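PDB 3P1Z: uncharacterized protein from Aeropyrum pernix, which is uncharacterised but probably binds nucleic acid and may cleave introns from tRNA, as tRNA-splicing endonucleases do. Local coordinates for residues 10-15 with 58-63; 106-111 with 119-124. All blocks are in the same frame, centred on the assembly; numbering follows the deposited sequence.

Contact 1: residues 10-15 with 58-63; sequences GCKAAA and RGMLCM
Gly59 O lies 4.1 Å from Cys11 CA, a loose contact; the positive phi of Gly59 belongs to the Schellman motif that ends helix 49-57. At Met60 the backbone oxygen accepts the N-H of Lys12 (Met60 O to Lys12 N, 3.0 Å), the donor standing above the carbonyl plane. The two side chains lie side by side and point the same way, the extended lysine bringing NZ to 3.7 Å from SD of the bent methionine. Leu61 starts off away from 10-15, but chi1 of 173° sets CG anti to the backbone N, and chi2 of 77° then places CD1, 3.7 Å from Ala15 CB; Tyr32 of helix 30-38 also touches this leucine. Cys62 is held at three points: N to Ala13 O at 3.0 Å, nearly straight and in the carbonyl plane, O to the N-H of Ala15, and SG in the disulfide with Cys11 SG. Met63 finally lays SD 3.7 Å from Ala15 CB, beside Val22 of strand 21-26. An alanine in place of Met63 would probably leave Ala15 CB without its sulfur neighbour and open a gap next to Val22. The disulfide adds a covalent link to three backbone hydrogen bonds between the segment leading into strand 14-18 and the loop after helix 49-57; its reduction would probably leave the join to those bonds and the apolar contacts.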
loop_
_atom_site.group_PDB
_atom_site.type_symbol
_atom_site.label_atom_id
_atom_site.label_comp_id
_atom_site.label_asym_id
_atom_site.label_seq_id
_atom_site.Cartn_x
_atom_site.Cartn_y
_atom_site.Cartn_z
ATOM N N GLY A 10 -34.390 15.240 31.167
ATOM C CA GLY A 10 -33.680 14.991 29.920
ATOM C C GLY A 10 -33.359 13.534 29.611
ATOM O O GLY A 10 -33.153 13.177 28.450
ATOM N N CYS A 11 -33.293 12.695 30.644
ATOM C CA CYS A 11 -33.120 11.258 30.463
ATOM C C CYS A 11 -34.490 10.646 30.200
ATOM O O CYS A 11 -35.489 11.129 30.727
ATOM C CB CYS A 11 -32.525 10.638 31.724
ATOM S SG CYS A 11 -31.632 11.824 32.752
ATOM N N LYS A 12 -34.547 9.599 29.384
ATOM C CA LYS A 12 -35.787 8.846 29.209
ATOM C C LYS A 12 -35.737 7.562 30.034
ATOM O O LYS A 12 -36.525 6.643 29.801
ATOM C CB LYS A 12 -36.059 8.518 27.734
ATOM C CG LYS A 12 -36.612 9.662 26.908
ATOM C CD LYS A 12 -36.632 9.265 25.447
ATOM C CE LYS A 12 -36.733 10.458 24.509
ATOM N NZ LYS A 12 -36.228 10.130 23.136
ATOM N N ALA A 13 -34.811 7.519 30.996
ATOM C CA ALA A 13 -34.617 6.372 31.895
ATOM C C ALA A 13 -33.271 6.437 32.628
ATOM O O ALA A 13 -32.321 7.055 32.154
ATOM C CB ALA A 13 -34.741 5.059 31.140
ATOM N N ALA A 14 -33.189 5.782 33.782
ATOM C CA ALA A 14 -31.996 5.868 34.635
ATOM C C ALA A 14 -31.533 4.499 35.131
ATOM O O ALA A 14 -32.345 3.678 35.563
ATOM C CB ALA A 14 -32.245 6.806 35.808
ATOM N N ALA A 15 -30.222 4.264 35.073
ATOM C CA ALA A 15 -29.669 2.918 35.254
ATOM C C ALA A 15 -28.395 2.878 36.093
ATOM O O ALA A 15 -27.590 3.801 36.070
ATOM C CB ALA A 15 -29.424 2.264 33.892
ATOM N N ARG A 58 -26.373 8.946 23.586
ATOM C CA ARG A 58 -27.401 9.778 22.969
ATOM C C ARG A 58 -27.950 10.717 24.037
ATOM O O ARG A 58 -28.668 11.671 23.737
ATOM C CB ARG A 58 -28.522 8.931 22.359
ATOM C CG ARG A 58 -28.206 8.363 20.976
ATOM C CD ARG A 58 -29.262 7.358 20.533
ATOM N NE ARG A 58 -30.349 7.963 19.762
ATOM C CZ ARG A 58 -31.605 8.067 20.189
ATOM N NH1 ARG A 58 -31.944 7.606 21.389
ATOM N NH2 ARG A 58 -32.521 8.639 19.415
ATOM N N GLY A 59 -27.586 10.442 25.285
ATOM C CA GLY A 59 -28.018 11.251 26.406
ATOM C C GLY A 59 -29.376 10.828 26.944
ATOM O O GLY A 59 -29.943 11.508 27.809
ATOM N N MET A 60 -29.884 9.703 26.432
ATOM C CA MET A 60 -31.212 9.177 26.780
ATOM C C MET A 60 -31.217 8.242 27.995
ATOM O O MET A 60 -32.276 7.899 28.521
ATOM C CB MET A 60 -31.813 8.409 25.600
ATOM C CG MET A 60 -31.712 9.103 24.251
ATOM S SD MET A 60 -32.663 10.622 24.183
ATOM C CE MET A 60 -31.391 11.823 24.547
ATOM N N LEU A 61 -30.044 7.806 28.428
ATOM C CA LEU A 61 -29.980 6.897 29.559
ATOM C C LEU A 61 -28.967 7.375 30.581
ATOM O O LEU A 61 -27.778 7.485 30.309
ATOM C CB LEU A 61 -29.655 5.471 29.111
ATOM C CG LEU A 61 -29.415 4.513 30.288
ATOM C CD1 LEU A 61 -30.718 4.076 30.972
ATOM C CD2 LEU A 61 -28.607 3.300 29.862
ATOM N N CYS A 62 -29.446 7.674 31.772
ATOM C CA CYS A 62 -28.541 8.138 32.805
ATOM C C CYS A 62 -28.026 6.935 33.568
ATOM O O CYS A 62 -28.731 5.941 33.729
ATOM C CB CYS A 62 -29.236 9.144 33.733
ATOM S SG CYS A 62 -30.174 10.411 32.835
ATOM N N MET A 63 -26.781 7.021 34.014
ATOM C CA MET A 63 -26.189 5.985 34.840
ATOM C C MET A 63 -25.917 6.586 36.201
ATOM O O MET A 63 -24.759 6.794 36.571
ATOM C CB MET A 63 -24.881 5.477 34.227
ATOM C CG MET A 63 -25.038 4.731 32.911
ATOM S SD MET A 63 -25.980 3.200 33.090
ATOM C CE MET A 63 -25.085 2.401 34.421
#

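Contact 2: residues 106-111 with 119-124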
loop_
_atom_site.group_PDB
_atom_site.type_symbol
_atom_site.label_atom_id
_atom_site.label_comp_id
_atom_site.label_asym_id
_atom_site.label_seq_id
_atom_site.Cartn_x
_atom_site.Cartn_y
_atom_site.Cartn_z
ATOM N N GLY A 106 -14.792 -10.546 18.495
ATOM C CA GLY A 106 -14.702 -9.340 17.688
ATOM C C GLY A 106 -15.768 -9.168 16.624
ATOM O O GLY A 106 -15.559 -8.458 15.643
ATOM N N THR A 107 -16.914 -9.811 16.806
ATOM C CA THR A 107 -17.953 -9.738 15.794
ATOM C C THR A 107 -19.320 -9.280 16.316
ATOM O O THR A 107 -19.675 -9.478 17.479
ATOM C CB THR A 107 -18.088 -11.059 15.024
ATOM O OG1 THR A 107 -18.663 -12.057 15.874
ATOM C CG2 THR A 107 -16.723 -11.525 14.540
ATOM N N LEU A 108 -20.063 -8.655 15.416
ATOM C CA LEU A 108 -21.332 -8.046 15.696
ATOM C C LEU A 108 -22.281 -8.618 14.669
ATOM O O LEU A 108 -21.931 -8.728 13.502
ATOM C CB LEU A 108 -21.223 -6.527 15.510
ATOM C CG LEU A 108 -20.548 -5.649 16.576
ATOM C CD1 LEU A 108 -20.626 -4.172 16.205
ATOM C CD2 LEU A 108 -21.199 -5.880 17.936
ATOM N N VAL A 109 -23.486 -8.989 15.080
ATOM C CA VAL A 109 -24.418 -9.578 14.121
ATOM C C VAL A 109 -25.729 -8.816 14.019
ATOM O O VAL A 109 -26.335 -8.477 15.039
ATOM C CB VAL A 109 -24.704 -11.047 14.444
ATOM C CG1 VAL A 109 -25.472 -11.681 13.311
ATOM C CG2 VAL A 109 -23.410 -11.782 14.674
ATOM N N TYR A 110 -26.172 -8.562 12.786
ATOM C CA TYR A 110 -27.383 -7.760 12.563
ATOM C C TYR A 110 -28.162 -8.102 11.285
ATOM O O TYR A 110 -27.574 -8.323 10.222
ATOM C CB TYR A 110 -27.053 -6.262 12.597
ATOM C CG TYR A 110 -26.637 -5.640 11.273
ATOM C CD1 TYR A 110 -27.585 -5.253 10.334
ATOM C CD2 TYR A 110 -25.297 -5.406 10.975
ATOM C CE1 TYR A 110 -27.211 -4.673 9.130
ATOM C CE2 TYR A 110 -24.914 -4.822 9.765
ATOM C CZ TYR A 110 -25.876 -4.457 8.851
ATOM O OH TYR A 110 -25.517 -3.864 7.655
ATOM N N GLU A 111 -29.489 -8.119 11.387
ATOM C CA GLU A 111 -30.329 -8.529 10.264
ATOM C C GLU A 111 -30.975 -7.332 9.579
ATOM O O GLU A 111 -31.304 -6.339 10.217
ATOM C CB GLU A 111 -31.369 -9.532 10.750
ATOM C CG GLU A 111 -30.840 -10.313 11.942
ATOM C CD GLU A 111 -31.393 -11.722 12.053
ATOM O OE1 GLU A 111 -30.656 -12.603 12.561
ATOM O OE2 GLU A 111 -32.556 -11.946 11.649
ATOM N N VAL A 119 -20.314 -8.639 11.251
ATOM C CA VAL A 119 -19.272 -7.628 11.125
ATOM C C VAL A 119 -18.107 -7.906 12.049
ATOM O O VAL A 119 -18.280 -8.043 13.255
ATOM C CB VAL A 119 -19.786 -6.188 11.366
ATOM C CG1 VAL A 119 -18.690 -5.162 11.036
ATOM C CG2 VAL A 119 -21.048 -5.905 10.556
ATOM N N LEU A 120 -16.913 -7.973 11.475
ATOM C CA LEU A 120 -15.714 -8.135 12.269
ATOM C C LEU A 120 -15.116 -6.765 12.445
ATOM O O LEU A 120 -14.963 -6.035 11.467
ATOM C CB LEU A 120 -14.736 -9.058 11.560
ATOM C CG LEU A 120 -13.396 -9.312 12.240
ATOM C CD1 LEU A 120 -13.575 -10.139 13.494
ATOM C CD2 LEU A 120 -12.468 -10.026 11.284
ATOM N N VAL A 121 -14.802 -6.413 13.692
ATOM C CA VAL A 121 -14.231 -5.109 14.027
ATOM C C VAL A 121 -12.725 -5.231 14.164
ATOM O O VAL A 121 -12.242 -6.022 14.954
ATOM C CB VAL A 121 -14.805 -4.548 15.351
ATOM C CG1 VAL A 121 -14.327 -3.118 15.599
ATOM C CG2 VAL A 121 -16.318 -4.596 15.344
ATOM N N LEU A 122 -11.993 -4.443 13.385
ATOM C CA LEU A 122 -10.535 -4.443 13.431
ATOM C C LEU A 122 -10.031 -3.033 13.665
ATOM O O LEU A 122 -10.670 -2.077 13.250
ATOM C CB LEU A 122 -9.963 -4.976 12.115
ATOM C CG LEU A 122 -10.508 -6.324 11.641
ATOM C CD1 LEU A 122 -10.186 -6.532 10.166
ATOM C CD2 LEU A 122 -9.943 -7.433 12.484
ATOM N N SER A 123 -8.873 -2.917 14.310
ATOM C CA SER A 123 -8.336 -1.632 14.753
ATOM C C SER A 123 -6.879 -1.385 14.327
ATOM O O SER A 123 -5.965 -2.078 14.771
ATOM C CB SER A 123 -8.412 -1.541 16.285
ATOM O OG SER A 123 -9.547 -2.230 16.794
ATOM N N GLU A 124 -6.655 -0.379 13.493
ATOM C CA GLU A 124 -5.301 0.013 13.137
ATOM C C GLU A 124 -4.377 -0.207 14.323
ATOM O O GLU A 124 -4.711 0.180 15.432
ATOM C CB GLU A 124 -5.274 1.483 12.736
ATOM C CG GLU A 124 -3.893 2.044 12.497
ATOM C CD GLU A 124 -3.941 3.427 11.879
ATOM O OE1 GLU A 124 -2.905 4.105 11.862
ATOM O OE2 GLU A 124 -5.009 3.849 11.404
#
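The ring of Tyr110 presents an edge to Val119, whose CG2 lies near the ring plane, 4.1 Å from CE2. The ring of Tyr117, in the same hairpin, also meets that of Tyr110, with the planes about 15° apart, and an aromatic side chain of another chain packs on it as well.

The backbones next to this group are joined as an antiparallel hairpin, their strand directions at 149°. Leu108 and Val119 form a hydrogen-bonded pair: Leu108 N reaches Val119 O at 2.9 Å, and Val119 N reaches Leu108 O at 2.8 Å in an almost perfectly straight bond. One further bond, from Val121 N to Gly106 O at 2.9 Å, runs nearly along the C=O axis. Thr107 and Leu120, the non-hydrogen-bonded pair between these links, put their side chains on the face opposite Leu108 and Val119. There they cross obliquely, Thr107 CG2 meeting Leu120 CD1 at 3.6 Å. The hydroxyl of Thr107 is held by Arg104 O. The same Leu120 CD1 also lies 3.4 Å from Gly106 O, and a CB at Gly106 would lie close to this methyl; the positive phi of Gly106 favours glycine too. On the other face, Leu108 CD1 and Val121 CG2 come within 4.4 Å of each other.

Helix 83-95 covers Leu108 and Val121 through Val88. Beyond the hairpin, strand 100-101 pairs with 107-112 by backbone bonds between Val109 and Leu100, while 146-152 runs parallel to 115-123, its Ile148 and Ala150 touching Val119. The hairpin therefore fills inner positions of the mixed sheet in the part of the chain that matches the catalytic domain family.

Both segments of contact 1 precede those of contact 2 along the chain, and the two contacts lie on opposite sides of its centre, with their own centres about 26 Å apart and nearest atoms about 15 Å apart. They share no sheet: 10-15 enters the antiparallel sheet at its outermost strand 14-18, whereas 106-111 and 119-124 belong to the mixed sheet. Helices 68-79 and 83-95 follow contact 1 and precede contact 2 in the sequence. The contacts match different domain families, SEN2-like N-terminal and catalytic C-terminal. Contact 1 is thus a long-range tie within the N-terminal part, its segments 43 residues apart, and contact 2 a local hairpin pairing within the C-terminal part.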